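Local coordinates for gamma-butyrobetaine hydroxylase-like N-terminal domain-containing protein (Acidithiobacillus ferrooxidans, PDB 3LUU) that is of uncharacterised function but binds zinc and belongs to the gamma-butyrobetaine hydroxylase-like N-terminal domain family, at residues K61-V67 with L79-D83. Residue numbers count along the deposited sequence, not the author numbering.
Sequences KEHVSVV and LHFSD
Val66 (chi1 t) and Phe81 (chi1 m) form the apolar centre, with both side chains on the same face of the sheet. Val66 CG2 lies 3.5 Å from Phe81 CE1 and 4.2 Å from Leu79 CD1. Val64 CG1 extends the cluster, 3.9 Å from Phe81 CB. Helix 35-40, which carries zinc ligand His37, packs on the centre. Val66 and Phe81 are an antiparallel non-hydrogen-bonded pair, CA to CA 4.5 Å, at the open end of the 66-72/76-81 beta hairpin. Only 66-67 and 79-81 are strand here. Backbone hydrogen bonds flank the pair: Val67 N to His80 O, 2.7 Å, and Ser82 N to Ser65 O, 2.9 Å. Beyond them Ser82 OG (chi1 p) accepts a hydrogen bond from Ser65 N, 2.9 Å, so a side chain continues the pairing past the strand. A type I turn, Lys61 to Val64, precedes Ser65. At the polar edge Lys61 (m, m, t, t) brings NZ 2.9 Å from Asp83 OD2 in a salt bridge. Asp83 OD2 also salt-bridges Arg39 NE, so one acidic group joins both flanking loops to helix 35-40.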
loop_
_atom_site.group_PDB
_atom_site.type_symbol
_atom_site.label_atom_id
_atom_site.label_comp_id
_atom_site.label_asym_id
_atom_site.label_seq_id
_atom_site.Cartn_x
_atom_site.Cartn_y
_atom_site.Cartn_z
ATOM N N LYS A 61 10.211 4.400 10.402
ATOM C CA LYS A 61 9.053 4.915 9.666
ATOM C C LYS A 61 7.725 4.652 10.374
ATOM O O LYS A 61 6.680 4.772 9.764
ATOM C CB LYS A 61 9.024 4.364 8.234
ATOM C CG LYS A 61 10.245 4.718 7.364
ATOM C CD LYS A 61 10.422 6.262 7.207
ATOM C CE LYS A 61 11.711 6.655 6.401
ATOM N NZ LYS A 61 11.949 8.169 6.362
ATOM N N GLU A 62 7.774 4.362 11.672
ATOM C CA GLU A 62 6.557 4.049 12.414
ATOM C C GLU A 62 5.549 5.210 12.491
ATOM O O GLU A 62 4.343 4.995 12.625
ATOM C CB GLU A 62 6.865 3.502 13.806
ATOM C CG GLU A 62 7.483 4.478 14.793
ATOM C CD GLU A 62 9.004 4.472 14.758
ATOM O OE1 GLU A 62 9.582 4.071 13.719
ATOM O OE2 GLU A 62 9.611 4.859 15.782
ATOM N N HIS A 63 6.044 6.437 12.382
ATOM C CA HIS A 63 5.162 7.596 12.429
ATOM C C HIS A 63 4.787 8.135 11.062
ATOM O O HIS A 63 4.035 9.113 10.967
ATOM C CB HIS A 63 5.750 8.671 13.339
ATOM C CG HIS A 63 5.528 8.385 14.804
ATOM N ND1 HIS A 63 6.556 8.112 15.684
ATOM C CD2 HIS A 63 4.385 8.306 15.530
ATOM C CE1 HIS A 63 6.059 7.897 16.888
ATOM N NE2 HIS A 63 4.743 8.004 16.822
ATOM N N VAL A 64 5.199 7.454 9.995
ATOM C CA VAL A 64 4.898 7.940 8.644
ATOM C C VAL A 64 3.432 7.601 8.289
ATOM O O VAL A 64 2.878 6.572 8.754
ATOM C CB VAL A 64 5.987 7.433 7.649
ATOM C CG1 VAL A 64 5.689 7.839 6.247
ATOM C CG2 VAL A 64 7.404 8.024 8.108
ATOM N N SER A 65 2.762 8.510 7.572
ATOM C CA SER A 65 1.424 8.226 7.098
ATOM C C SER A 65 1.324 8.358 5.581
ATOM O O SER A 65 2.163 8.974 4.948
ATOM C CB SER A 65 0.389 9.109 7.799
ATOM O OG SER A 65 0.522 10.447 7.378
ATOM N N VAL A 66 0.308 7.708 5.009
ATOM C CA VAL A 66 -0.051 7.880 3.621
ATOM C C VAL A 66 -0.987 9.089 3.572
ATOM O O VAL A 66 -2.076 9.099 4.166
ATOM C CB VAL A 66 -0.698 6.621 3.036
ATOM C CG1 VAL A 66 -1.245 6.894 1.659
ATOM C CG2 VAL A 66 0.336 5.474 3.015
ATOM N N VAL A 67 -0.527 10.130 2.906
ATOM C CA VAL A 67 -1.293 11.363 2.779
ATOM C C VAL A 67 -2.230 11.347 1.577
ATOM O O VAL A 67 -3.291 11.970 1.624
ATOM C CB VAL A 67 -0.385 12.592 2.819
ATOM C CG1 VAL A 67 0.307 12.627 4.176
ATOM C CG2 VAL A 67 0.611 12.600 1.695
ATOM N N LEU A 79 1.541 6.061 -3.870
ATOM C CA LEU A 79 1.285 6.473 -2.484
ATOM C C LEU A 79 2.166 7.687 -2.172
ATOM O O LEU A 79 3.357 7.703 -2.499
ATOM C CB LEU A 79 1.537 5.341 -1.497
ATOM C CG LEU A 79 0.781 4.032 -1.671
ATOM C CD1 LEU A 79 1.017 3.154 -0.468
ATOM C CD2 LEU A 79 -0.704 4.284 -1.940
ATOM N N HIS A 80 1.565 8.729 -1.613
ATOM C CA HIS A 80 2.307 9.898 -1.130
ATOM C C HIS A 80 2.403 9.810 0.388
ATOM O O HIS A 80 1.385 9.665 1.076
ATOM C CB HIS A 80 1.621 11.197 -1.533
ATOM C CG HIS A 80 1.513 11.378 -3.006
ATOM N ND1 HIS A 80 2.272 12.294 -3.695
ATOM C CD2 HIS A 80 0.771 10.728 -3.928
ATOM C CE1 HIS A 80 1.985 12.212 -4.980
ATOM N NE2 HIS A 80 1.075 11.275 -5.147
ATOM N N PHE A 81 3.619 9.902 0.894
ATOM C CA PHE A 81 3.889 9.719 2.305
ATOM C C PHE A 81 4.211 11.045 2.994
ATOM O O PHE A 81 4.588 12.038 2.352
ATOM C CB PHE A 81 5.052 8.737 2.498
ATOM C CG PHE A 81 4.749 7.327 2.048
ATOM C CD1 PHE A 81 4.062 6.453 2.879
ATOM C CD2 PHE A 81 5.202 6.862 0.825
ATOM C CE1 PHE A 81 3.805 5.134 2.477
ATOM C CE2 PHE A 81 4.946 5.555 0.412
ATOM C CZ PHE A 81 4.240 4.694 1.254
ATOM N N SER A 82 4.047 11.043 4.313
ATOM C CA SER A 82 4.205 12.245 5.119
ATOM C C SER A 82 5.679 12.665 5.327
ATOM O O SER A 82 5.939 13.784 5.739
ATOM C CB SER A 82 3.472 12.056 6.442
ATOM O OG SER A 82 4.100 11.065 7.218
ATOM N N ASP A 83 6.636 11.780 5.039
ATOM C CA ASP A 83 8.057 12.157 5.025
ATOM C C ASP A 83 8.544 12.768 3.673
ATOM O O ASP A 83 9.737 12.966 3.516
ATOM C CB ASP A 83 8.948 10.985 5.483
ATOM C CG ASP A 83 8.836 9.758 4.582
ATOM O OD1 ASP A 83 7.921 9.677 3.743
ATOM O OD2 ASP A 83 9.692 8.877 4.686
#